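Local coordinates for protein membrane-bound protease PH1510 (Pyrococcus horikoshii, PDB 6M4B) that cleaves proteins near hydrophobic or aromatic residues as a membrane-bound serine protease, degrading casein and a stomatin homolog in vitro, this chain being its N-terminal protease domain, at residues A[45-50]-A[77-82]; A[71-76]-A[94-99]; A[17-22]-A[53-58]; A[104-109]-A[148-153]. The protein carries 1 engineered substitution. All coordinates share one frame; numbering follows the deposited sequence.

Contact 1 of 4, residues A[45-50]-A[77-82]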
loop_
_atom_site.group_PDB
_atom_site.type_symbol
_atom_site.label_atom_id
_atom_site.label_comp_id
_atom_site.label_asym_id
_atom_site.label_seq_id
_atom_site.Cartn_x
_atom_site.Cartn_y
_atom_site.Cartn_z
ATOM N N GLU A 45 -13.076 8.392 -15.305
ATOM C CA GLU A 45 -12.450 8.943 -16.500
ATOM C C GLU A 45 -11.337 9.887 -16.034
ATOM O O GLU A 45 -11.610 10.910 -15.412
ATOM C CB GLU A 45 -13.465 9.689 -17.355
ATOM C CG GLU A 45 -14.430 8.753 -18.078
ATOM C CD GLU A 45 -15.587 9.479 -18.775
ATOM O OE1 GLU A 45 -15.736 10.702 -18.570
ATOM O OE2 GLU A 45 -16.360 8.825 -19.511
ATOM N N LEU A 46 -10.092 9.497 -16.278
ATOM C CA LEU A 46 -8.957 10.140 -15.633
ATOM C C LEU A 46 -8.084 10.833 -16.663
ATOM O O LEU A 46 -7.805 10.287 -17.708
ATOM C CB LEU A 46 -8.114 9.116 -14.859
ATOM C CG LEU A 46 -6.887 9.653 -14.109
ATOM C CD1 LEU A 46 -7.307 10.477 -12.904
ATOM C CD2 LEU A 46 -6.019 8.493 -13.694
ATOM N N ASP A 47 -7.726 12.080 -16.369
ATOM C CA ASP A 47 -6.804 12.866 -17.194
ATOM C C ASP A 47 -5.952 13.691 -16.211
ATOM O O ASP A 47 -6.442 14.625 -15.555
ATOM C CB ASP A 47 -7.576 13.776 -18.159
ATOM C CG ASP A 47 -6.672 14.492 -19.166
ATOM O OD1 ASP A 47 -5.480 14.138 -19.284
ATOM O OD2 ASP A 47 -7.173 15.372 -19.907
ATOM N N THR A 48 -4.697 13.308 -16.067
ATOM C CA THR A 48 -3.842 13.971 -15.090
ATOM C C THR A 48 -2.410 13.970 -15.573
ATOM O O THR A 48 -1.976 13.018 -16.212
ATOM C CB THR A 48 -3.941 13.311 -13.707
ATOM O OG1 THR A 48 -3.149 14.040 -12.764
ATOM C CG2 THR A 48 -3.472 11.842 -13.717
ATOM N N PRO A 49 -1.673 15.054 -15.306
ATOM C CA PRO A 49 -0.212 15.024 -15.563
ATOM C C PRO A 49 0.583 14.487 -14.352
ATOM O O PRO A 49 1.787 14.274 -14.463
ATOM C CB PRO A 49 0.126 16.499 -15.810
ATOM C CG PRO A 49 -0.835 17.213 -14.889
ATOM C CD PRO A 49 -2.120 16.379 -14.829
ATOM N N GLY A 50 -0.084 14.286 -13.221
ATOM C CA GLY A 50 0.560 13.837 -12.017
ATOM C C GLY A 50 0.174 14.715 -10.861
ATOM O O GLY A 50 -0.821 15.447 -10.932
ATOM N N PRO A 77 -9.961 11.226 -25.549
ATOM C CA PRO A 77 -8.744 11.141 -26.371
ATOM C C PRO A 77 -7.938 12.438 -26.187
ATOM O O PRO A 77 -8.526 13.483 -25.936
ATOM C CB PRO A 77 -9.301 10.967 -27.796
ATOM C CG PRO A 77 -10.571 10.188 -27.580
ATOM C CD PRO A 77 -11.153 10.865 -26.340
ATOM N N GLY A 78 -6.609 12.337 -26.198
ATOM C CA GLY A 78 -5.741 13.428 -25.775
ATOM C C GLY A 78 -5.334 13.375 -24.309
ATOM O O GLY A 78 -4.315 13.935 -23.960
ATOM N N ALA A 79 -6.140 12.729 -23.452
ATOM C CA ALA A 79 -5.805 12.600 -22.037
ATOM C C ALA A 79 -4.541 11.749 -21.751
ATOM O O ALA A 79 -4.059 10.941 -22.571
ATOM C CB ALA A 79 -6.977 12.030 -21.264
ATOM N N SER A 80 -4.027 11.895 -20.546
ATOM C CA SER A 80 -2.968 10.986 -20.091
ATOM C C SER A 80 -3.168 10.605 -18.623
ATOM O O SER A 80 -3.906 11.266 -17.901
ATOM C CB SER A 80 -1.602 11.651 -20.319
ATOM O OG SER A 80 -1.557 12.801 -19.526
ATOM N N ALA A 81 -2.599 9.463 -18.234
ATOM C CA ALA A 81 -2.492 9.089 -16.812
ATOM C C ALA A 81 -1.005 9.004 -16.580
ATOM O O ALA A 81 -0.394 7.940 -16.658
ATOM C CB ALA A 81 -3.169 7.757 -16.541
ATOM N N ALA A 82 -0.411 10.178 -16.435
ATOM C CA ALA A 82 1.051 10.307 -16.383
ATOM C C ALA A 82 1.451 10.377 -14.918
ATOM O O ALA A 82 0.676 10.806 -14.074
ATOM C CB ALA A 82 1.538 11.534 -17.176
#
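D47 and S80 meet near the start of strand 80-82. The D47 carboxylate takes the backbone N-H of S80, with D47 OD1 3.0 Å from S80 N, and the donor comes from above the carboxylate plane, 43° out of it. D47 CG stands anti to its backbone N (chi1 -173°) and lies 3.2 Å from A79 CB, the methyl resting against the acid group. One residue on, T48 N gives a nearly straight bond to S80 O at 2.9 Å, and T48 O receives A82 N at 3.3 Å. S80 OG adds a weak bond to the same T48 O, which therefore has two donors. On the buried side L46 CD2 touches A81 CB at 4.1 Å.

In the next shell, T48 OG1 accepts from G50 N at 3.1 Å in an ST turn and is also hydrogen-bonded to the backbone O of G17; these two bonds probably help to hold the turn at G50, a substrate-binding residue. With an alanine in place of D47, S80 N would probably lose its acceptor and the turn before strand 80-82 would be held less firmly. T48 and A81 form a single bridge, and the short strand segments run at 63° to each other. The chemistry is consistent with mostly backbone bonds, plus one carboxylate, holding G50 close to A83, the engineered replacement of the nucleophile.

Contact 2 of 4, residues A[71-76]-A[94-99]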
loop_
_atom_site.group_PDB
_atom_site.type_symbol
_atom_site.label_atom_id
_atom_site.label_comp_id
_atom_site.label_asym_id
_atom_site.label_seq_id
_atom_site.Cartn_x
_atom_site.Cartn_y
_atom_site.Cartn_z
ATOM N N ILE A 71 -12.734 1.046 -12.210
ATOM C CA ILE A 71 -12.146 0.975 -13.537
ATOM C C ILE A 71 -11.561 2.362 -13.784
ATOM O O ILE A 71 -12.272 3.357 -13.691
ATOM C CB ILE A 71 -13.188 0.589 -14.593
ATOM C CG1 ILE A 71 -13.731 -0.804 -14.266
ATOM C CG2 ILE A 71 -12.559 0.595 -15.978
ATOM C CD1 ILE A 71 -14.878 -1.249 -15.131
ATOM N N ILE A 72 -10.273 2.412 -14.115
ATOM C CA ILE A 72 -9.632 3.657 -14.452
ATOM C C ILE A 72 -9.610 3.722 -15.974
ATOM O O ILE A 72 -9.105 2.816 -16.623
ATOM C CB ILE A 72 -8.209 3.763 -13.837
ATOM C CG1 ILE A 72 -8.283 3.748 -12.297
ATOM C CG2 ILE A 72 -7.534 5.015 -14.318
ATOM C CD1 ILE A 72 -8.999 4.896 -11.653
ATOM N N TYR A 73 -10.209 4.787 -16.511
ATOM C CA TYR A 73 -10.411 4.948 -17.927
ATOM C C TYR A 73 -9.731 6.236 -18.316
ATOM O O TYR A 73 -10.182 7.318 -17.944
ATOM C CB TYR A 73 -11.887 5.001 -18.267
ATOM C CG TYR A 73 -12.285 5.113 -19.752
ATOM C CD1 TYR A 73 -11.436 4.711 -20.766
ATOM C CD2 TYR A 73 -13.544 5.617 -20.122
ATOM C CE1 TYR A 73 -11.813 4.770 -22.091
ATOM C CE2 TYR A 73 -13.936 5.699 -21.466
ATOM C CZ TYR A 73 -13.095 5.242 -22.443
ATOM O OH TYR A 73 -13.464 5.295 -23.786
ATOM N N VAL A 74 -8.633 6.092 -19.044
ATOM C CA VAL A 74 -7.864 7.235 -19.480
ATOM C C VAL A 74 -8.583 7.840 -20.699
ATOM O O VAL A 74 -8.605 7.266 -21.802
ATOM C CB VAL A 74 -6.409 6.872 -19.839
ATOM C CG1 VAL A 74 -5.605 8.174 -20.025
ATOM C CG2 VAL A 74 -5.786 6.015 -18.732
ATOM N N TYR A 75 -9.168 8.999 -20.474
ATOM C CA TYR A 75 -10.216 9.542 -21.341
ATOM C C TYR A 75 -10.408 11.031 -20.984
ATOM O O TYR A 75 -10.288 11.380 -19.786
ATOM C CB TYR A 75 -11.508 8.746 -21.093
ATOM C CG TYR A 75 -12.710 9.191 -21.878
ATOM C CD1 TYR A 75 -13.523 10.239 -21.411
ATOM C CD2 TYR A 75 -13.063 8.555 -23.069
ATOM C CE1 TYR A 75 -14.647 10.645 -22.129
ATOM C CE2 TYR A 75 -14.176 8.964 -23.809
ATOM C CZ TYR A 75 -14.956 9.999 -23.323
ATOM O OH TYR A 75 -16.035 10.393 -24.024
ATOM N N PRO A 76 -10.751 11.892 -21.982
ATOM C CA PRO A 76 -11.060 11.663 -23.417
ATOM C C PRO A 76 -9.826 11.533 -24.235
ATOM O O PRO A 76 -8.745 11.701 -23.693
ATOM C CB PRO A 76 -11.804 12.946 -23.838
ATOM C CG PRO A 76 -11.274 13.985 -22.918
ATOM C CD PRO A 76 -11.015 13.295 -21.595
ATOM N N LEU A 94 -9.303 -2.595 -13.179
ATOM C CA LEU A 94 -9.280 -2.712 -14.614
ATOM C C LEU A 94 -8.853 -1.367 -15.206
ATOM O O LEU A 94 -9.260 -0.329 -14.700
ATOM C CB LEU A 94 -10.672 -3.075 -15.146
ATOM C CG LEU A 94 -10.696 -3.749 -16.528
ATOM C CD1 LEU A 94 -10.295 -5.177 -16.341
ATOM C CD2 LEU A 94 -12.076 -3.738 -17.190
ATOM N N ILE A 95 -8.031 -1.388 -16.251
ATOM C CA ILE A 95 -7.611 -0.170 -16.885
ATOM C C ILE A 95 -8.083 -0.228 -18.306
ATOM O O ILE A 95 -7.830 -1.210 -19.000
ATOM C CB ILE A 95 -6.065 0.021 -16.885
ATOM C CG1 ILE A 95 -5.481 -0.045 -15.461
ATOM C CG2 ILE A 95 -5.719 1.365 -17.485
ATOM C CD1 ILE A 95 -3.984 -0.340 -15.454
ATOM N N ALA A 96 -8.687 0.861 -18.733
ATOM C CA ALA A 96 -9.044 1.079 -20.123
ATOM C C ALA A 96 -8.431 2.394 -20.600
ATOM O O ALA A 96 -8.362 3.376 -19.836
ATOM C CB ALA A 96 -10.551 1.135 -20.258
ATOM N N MET A 97 -8.013 2.404 -21.850
ATOM C CA MET A 97 -7.523 3.642 -22.503
ATOM C C MET A 97 -8.248 3.968 -23.841
ATOM O O MET A 97 -8.489 3.098 -24.642
ATOM C CB MET A 97 -6.012 3.558 -22.732
ATOM C CG MET A 97 -5.175 3.523 -21.436
ATOM S SD MET A 97 -3.428 3.371 -21.808
ATOM C CE MET A 97 -3.065 5.048 -22.306
ATOM N N ALA A 98 -8.663 5.211 -23.995
ATOM C CA ALA A 98 -9.195 5.700 -25.284
ATOM C C ALA A 98 -8.054 5.845 -26.287
ATOM O O ALA A 98 -6.920 6.081 -25.869
ATOM C CB ALA A 98 -9.858 7.045 -25.098
ATOM N N PRO A 99 -8.325 5.650 -27.597
ATOM C CA PRO A 99 -7.229 5.885 -28.564
ATOM C C PRO A 99 -6.799 7.338 -28.484
ATOM O O PRO A 99 -7.613 8.194 -28.078
ATOM C CB PRO A 99 -7.853 5.539 -29.914
ATOM C CG PRO A 99 -8.977 4.586 -29.584
ATOM C CD PRO A 99 -9.522 5.096 -28.260
#
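V74 and M97 lie side by side, pointing the same way from neighbouring parallel strands, with V74 CG2 3.7 Å from M97 CG. I72 and I95 share that face of the sheet, where both pack on A89 of helix 84-90.

The other face is shaped by Y73. Its CG is anti to the backbone N (chi1 -178°), and the ring sets its edge against the neighbouring strand, where A96 has no more than a methyl group; Y73 CD1 settles 3.7 Å from A96 CB. The small residue thus makes the hollow that the large ring fills. A96 O lies in the ring plane at its edge, and Y75 CB sits 3.7 Å above the plane of the Y73 ring, over its centre. Beyond it, A98 CB meets Y75 CD2 at 4.1 Å. At the start of the pair I71 and L94 run alongside each other, CG1 of I71 being 3.9 Å from CB of L94. Helix 175-182 covers this side through I175 and L178, and the buried Y73 OH is satisfied by the backbone O of A172.

Beneath these shapes the backbones are joined by parallel-sheet bonds: A96 N bonds to I72 O at 2.9 Å and V74 N to A96 O at 2.8 Å. With strand directions 15° apart, the pair forms a beta-alpha-beta crossover, its connection carrying strand 80-82 and helix 84-90, in the central parallel sheet of the ClpP/crotonase fold.

Contact 3 of 4, residues A[17-22]-A[53-58]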
loop_
_atom_site.group_PDB
_atom_site.type_symbol
_atom_site.label_atom_id
_atom_site.label_comp_id
_atom_site.label_asym_id
_atom_site.label_seq_id
_atom_site.Cartn_x
_atom_site.Cartn_y
_atom_site.Cartn_z
ATOM N N GLY A 17 -6.892 17.098 -13.961
ATOM C CA GLY A 17 -5.935 18.024 -13.334
ATOM C C GLY A 17 -4.949 17.345 -12.394
ATOM O O GLY A 17 -4.832 16.111 -12.355
ATOM N N GLN A 18 -4.240 18.157 -11.613
ATOM C CA GLN A 18 -3.191 17.661 -10.751
ATOM C C GLN A 18 -3.757 16.821 -9.644
ATOM O O GLN A 18 -4.817 17.095 -9.157
ATOM C CB GLN A 18 -2.354 18.809 -10.175
ATOM C CG GLN A 18 -1.471 19.469 -11.220
ATOM C CD GLN A 18 -0.113 19.854 -10.664
ATOM O OE1 GLN A 18 0.220 21.041 -10.583
ATOM N NE2 GLN A 18 0.676 18.852 -10.259
ATOM N N ILE A 19 -3.037 15.784 -9.250
ATOM C CA ILE A 19 -3.451 15.006 -8.100
ATOM C C ILE A 19 -3.038 15.771 -6.835
ATOM O O ILE A 19 -1.866 16.106 -6.654
ATOM C CB ILE A 19 -2.794 13.614 -8.082
ATOM C CG1 ILE A 19 -3.062 12.838 -9.388
ATOM C CG2 ILE A 19 -3.263 12.840 -6.865
ATOM C CD1 ILE A 19 -4.535 12.686 -9.761
ATOM N N THR A 20 -4.007 16.037 -5.974
ATOM C CA THR A 20 -3.795 16.751 -4.720
ATOM C C THR A 20 -4.614 16.012 -3.688
ATOM O O THR A 20 -5.379 15.104 -4.056
ATOM C CB THR A 20 -4.293 18.211 -4.805
ATOM O OG1 THR A 20 -5.719 18.224 -4.870
ATOM C CG2 THR A 20 -3.730 18.925 -6.017
ATOM N N SER A 21 -4.538 16.444 -2.428
ATOM C CA SER A 21 -5.405 15.916 -1.335
ATOM C C SER A 21 -6.881 16.048 -1.671
ATOM O O SER A 21 -7.697 15.256 -1.216
ATOM C CB SER A 21 -5.214 16.694 -0.010
ATOM O OG SER A 21 -3.991 17.388 0.018
ATOM N N TYR A 22 -7.226 17.117 -2.379
ATOM C CA TYR A 22 -8.596 17.344 -2.776
ATOM C C TYR A 22 -9.013 16.258 -3.774
ATOM O O TYR A 22 -10.120 15.722 -3.662
ATOM C CB TYR A 22 -8.782 18.782 -3.329
ATOM C CG TYR A 22 -10.195 19.043 -3.790
ATOM C CD1 TYR A 22 -11.281 19.007 -2.881
ATOM C CD2 TYR A 22 -10.472 19.278 -5.144
ATOM C CE1 TYR A 22 -12.597 19.212 -3.316
ATOM C CE2 TYR A 22 -11.779 19.492 -5.584
ATOM C CZ TYR A 22 -12.831 19.458 -4.675
ATOM O OH TYR A 22 -14.104 19.663 -5.164
ATOM N N ALA A 53 2.660 12.515 -4.427
ATOM C CA ALA A 53 2.825 11.109 -4.171
ATOM C C ALA A 53 1.961 10.590 -3.002
ATOM O O ALA A 53 1.369 9.524 -3.108
ATOM C CB ALA A 53 4.292 10.810 -3.936
ATOM N N ASP A 54 1.860 11.361 -1.925
ATOM C CA ASP A 54 1.049 10.963 -0.774
ATOM C C ASP A 54 -0.471 10.853 -1.079
ATOM O O ASP A 54 -1.140 9.890 -0.629
ATOM C CB ASP A 54 1.342 11.829 0.510
ATOM C CG ASP A 54 1.273 13.370 0.256
ATOM O OD1 ASP A 54 0.475 13.848 -0.567
ATOM O OD2 ASP A 54 2.041 14.136 0.875
ATOM N N ALA A 55 -0.995 11.825 -1.829
ATOM C CA ALA A 55 -2.378 11.792 -2.243
ATOM C C ALA A 55 -2.589 10.566 -3.171
ATOM O O ALA A 55 -3.545 9.852 -2.978
ATOM C CB ALA A 55 -2.778 13.087 -2.928
ATOM N N MET A 56 -1.650 10.330 -4.098
ATOM C CA MET A 56 -1.679 9.130 -4.951
ATOM C C MET A 56 -1.778 7.843 -4.132
ATOM O O MET A 56 -2.633 7.015 -4.402
ATOM C CB MET A 56 -0.478 9.127 -5.874
ATOM C CG MET A 56 -0.271 7.865 -6.677
ATOM S SD MET A 56 0.688 6.596 -5.807
ATOM C CE MET A 56 2.312 7.318 -6.055
ATOM N N MET A 57 -0.964 7.721 -3.080
ATOM C CA MET A 57 -0.953 6.523 -2.243
ATOM C C MET A 57 -2.246 6.315 -1.510
ATOM O O MET A 57 -2.712 5.199 -1.484
ATOM C CB MET A 57 0.262 6.485 -1.291
ATOM C CG MET A 57 1.541 6.097 -2.035
ATOM S SD MET A 57 2.933 6.002 -0.945
ATOM C CE MET A 57 4.285 6.427 -1.992
ATOM N N ASN A 58 -2.851 7.378 -0.982
ATOM C CA ASN A 58 -4.169 7.267 -0.351
ATOM C C ASN A 58 -5.254 6.963 -1.380
ATOM O O ASN A 58 -6.152 6.172 -1.084
ATOM C CB ASN A 58 -4.561 8.544 0.425
ATOM C CG ASN A 58 -3.571 8.890 1.540
ATOM O OD1 ASN A 58 -3.086 8.018 2.255
ATOM N ND2 ASN A 58 -3.279 10.175 1.687
#
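I19 and A55 join two helix starts of the ClpP/crotonase fold: the turn that leads into helix 21-36 lies against the first turns of helix 53-64.

The apolar part is small. I19 CG2, anti to the backbone N, comes within 4.0 Å of A55 CB, and I19 also packs on I88 of helix 84-90. M56 leads its end away from the contact, and its side chain touches A84, Y87 and Y132.

The backbone supplies the other contacts. I19 CG2 is 4.1 Å from M56 N. The A55 methyl points at the opposing turn, where S21 N is 3.8 Å from A55 CB; a residue this small lets the main chain of T20 and S21 come up to the helix.

Among polar interactions, no side-chain bond links the two segments. T20 is the N-cap of helix 21-36, its OG1 accepting a weak bond from Y22 N at 3.1 Å, while D54 OD1 takes A55 N in another weak bond. A53 belongs to the substrate-binding residues, so the contact flanks that site. On another side of helix 53-64, M57 packs on Q61 of the second subunit of the homodimer.

Between the two segments, T20 O lies 3.5 Å from A55 CB.

Contact 4 of 4, residues A[104-109]-A[148-153]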
loop_
_atom_site.group_PDB
_atom_site.type_symbol
_atom_site.label_atom_id
_atom_site.label_comp_id
_atom_site.label_asym_id
_atom_site.label_seq_id
_atom_site.Cartn_x
_atom_site.Cartn_y
_atom_site.Cartn_z
ATOM N N GLY A 104 2.108 6.415 -18.293
ATOM C CA GLY A 104 3.524 6.287 -17.935
ATOM C C GLY A 104 4.214 7.616 -17.678
ATOM O O GLY A 104 3.580 8.588 -17.205
ATOM N N ALA A 105 5.516 7.632 -17.946
ATOM C CA ALA A 105 6.389 8.772 -17.623
ATOM C C ALA A 105 6.349 9.074 -16.159
ATOM O O ALA A 105 5.746 10.090 -15.723
ATOM C CB ALA A 105 6.004 10.023 -18.466
ATOM N N CYS A 106 6.965 8.212 -15.359
ATOM C CA CYS A 106 6.922 8.398 -13.871
ATOM C C CYS A 106 8.298 8.613 -13.206
ATOM O O CYS A 106 8.447 8.306 -11.994
ATOM C CB CYS A 106 6.271 7.137 -13.237
ATOM S SG CYS A 106 4.774 6.628 -14.059
ATOM N N ARG A 107 9.292 9.066 -13.962
ATOM C CA ARG A 107 10.586 9.379 -13.366
ATOM C C ARG A 107 10.325 10.332 -12.213
ATOM O O ARG A 107 9.763 11.401 -12.441
ATOM C CB ARG A 107 11.575 10.008 -14.339
ATOM C CG ARG A 107 12.990 9.938 -13.746
ATOM C CD ARG A 107 14.021 10.651 -14.611
ATOM N NE ARG A 107 14.128 10.165 -15.997
ATOM C CZ ARG A 107 14.621 8.980 -16.361
ATOM N NH1 ARG A 107 15.022 8.094 -15.450
ATOM N NH2 ARG A 107 14.692 8.654 -17.652
ATOM N N PRO A 108 10.643 9.915 -10.964
ATOM C CA PRO A 108 10.343 10.803 -9.824
ATOM C C PRO A 108 11.342 11.959 -9.802
ATOM O O PRO A 108 12.572 11.736 -9.823
ATOM C CB PRO A 108 10.454 9.889 -8.585
ATOM C CG PRO A 108 11.246 8.719 -9.035
ATOM C CD PRO A 108 11.299 8.667 -10.534
ATOM N N ILE A 109 10.792 13.160 -9.860
ATOM C CA ILE A 109 11.555 14.395 -9.877
ATOM C C ILE A 109 11.073 15.366 -8.783
ATOM O O ILE A 109 9.915 15.362 -8.400
ATOM C CB ILE A 109 11.470 15.084 -11.243
ATOM C CG1 ILE A 109 10.061 15.688 -11.485
ATOM C CG2 ILE A 109 11.963 14.125 -12.324
ATOM C CD1 ILE A 109 9.884 16.402 -12.811
ATOM N N GLU A 148 8.324 -0.776 -14.135
ATOM C CA GLU A 148 9.630 -0.268 -13.676
ATOM C C GLU A 148 10.190 0.724 -14.703
ATOM O O GLU A 148 10.590 1.817 -14.349
ATOM C CB GLU A 148 10.623 -1.416 -13.444
ATOM C CG GLU A 148 11.984 -0.910 -12.969
ATOM C CD GLU A 148 12.989 -2.003 -12.574
ATOM O OE1 GLU A 148 14.169 -1.672 -12.456
ATOM O OE2 GLU A 148 12.655 -3.175 -12.416
ATOM N N GLU A 149 10.110 0.382 -15.984
ATOM C CA GLU A 149 10.571 1.311 -17.008
ATOM C C GLU A 149 9.847 2.628 -17.074
ATOM O O GLU A 149 10.449 3.624 -17.490
ATOM C CB GLU A 149 10.628 0.658 -18.367
ATOM C CG GLU A 149 11.544 -0.583 -18.397
ATOM C CD GLU A 149 11.557 -1.259 -19.750
ATOM O OE1 GLU A 149 10.999 -0.701 -20.693
ATOM O OE2 GLU A 149 12.169 -2.314 -19.892
ATOM N N PHE A 150 8.586 2.695 -16.660
ATOM C CA PHE A 150 7.961 3.994 -16.580
ATOM C C PHE A 150 8.817 4.956 -15.740
ATOM O O PHE A 150 8.703 6.172 -15.891
ATOM C CB PHE A 150 6.557 3.959 -15.926
ATOM C CG PHE A 150 5.491 3.201 -16.685
ATOM C CD1 PHE A 150 5.526 3.052 -18.069
ATOM C CD2 PHE A 150 4.426 2.606 -15.974
ATOM C CE1 PHE A 150 4.531 2.374 -18.746
ATOM C CE2 PHE A 150 3.413 1.926 -16.645
ATOM C CZ PHE A 150 3.451 1.830 -18.041
ATOM N N ILE A 151 9.532 4.415 -14.764
ATOM C CA ILE A 151 10.372 5.197 -13.891
ATOM C C ILE A 151 11.781 5.270 -14.493
ATOM O O ILE A 151 12.288 6.359 -14.710
ATOM C CB ILE A 151 10.431 4.605 -12.446
ATOM C CG1 ILE A 151 9.121 4.839 -11.723
ATOM C CG2 ILE A 151 11.575 5.201 -11.621
ATOM C CD1 ILE A 151 9.039 4.210 -10.353
ATOM N N THR A 152 12.410 4.118 -14.735
ATOM C CA THR A 152 13.844 4.111 -15.032
ATOM C C THR A 152 14.170 4.719 -16.410
ATOM O O THR A 152 15.250 5.233 -16.602
ATOM C CB THR A 152 14.421 2.711 -15.000
ATOM O OG1 THR A 152 13.712 1.894 -15.948
ATOM C CG2 THR A 152 14.359 2.126 -13.564
ATOM N N LYS A 153 13.234 4.630 -17.356
ATOM C CA LYS A 153 13.373 5.177 -18.700
ATOM C C LYS A 153 12.421 6.330 -18.938
ATOM O O LYS A 153 12.444 6.939 -19.983
ATOM C CB LYS A 153 13.151 4.048 -19.707
ATOM C CG LYS A 153 14.326 3.113 -19.686
ATOM C CD LYS A 153 14.274 1.859 -20.535
ATOM C CE LYS A 153 15.343 0.884 -20.030
ATOM N NZ LYS A 153 16.018 0.063 -21.089
#
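The substrate-binding loop of this ClpP-like serine protease, carrying A105 to I109, is held against the last turn of helix 144-152 by R107, C106 and their partners F150, I151 and T152. C106 N donates to F150 O at 2.7 Å, the donor standing 37° out of the carbonyl plane. Around this bond F150 and I151 pack on the loop. F150 turns one ring face to G104, whose CA lies 4.0 Å from the ring centroid in a CH-pi contact; a side chain on G104 would collide with the ring. C106 SG touches F150 CB at 3.7 Å and approaches the ring obliquely. I151 divides its branches, CG1 meeting C106 O at 3.5 Å and CG2 reaching P108 CD at 3.6 Å, with the proline and isoleucine side chains crossing at about a right angle.

Outside this apolar group, R107 extends over the helix end. Its CG is anti to the backbone N (chi1 -164°), and the chain bends at chi3. I151 O lies over one face of the guanidinium, and T152 O lies near its plane at the edge. The positive group near carbonyls at a helix C-terminus would probably be favoured by the helix dipole. An alanine in place of R107 would probably leave T152 O without its guanidinium donor and the end of the helix less tightly tied to the loop. D154 OD1 accepts R107 N, and C106 also packs on Y87 of helix 84-90. The guanidinium bond itself runs 3.1 Å from R107 NH1 to T152 O, with NH1 well above the T152 carbonyl plane, 73° out of it.

Overall arrangement
Contacts 1, 3 and 4 lie near the active site, while contact 2 lies deeper in the sheet. Contacts 1 and 2 reach the same sheet, in which strands 41-47 and 70-74 are neighbours: L46 N lies 2.7 Å from Y73 O, a probable hydrogen bond. Contact 1 meets contact 3 through G50 O and I19 N, 2.8 Å apart, and touches contact 4 where A82 CB is 3.6 Å from G104 O. From the side chain of the engineered A83, G50 is about 4 Å away, and the side chains of C106 and I19 about 5 and 8 Å. Contacts 3 and 4 do not touch, their nearest atoms being about 8 Å apart, yet both hold substrate-binding residues.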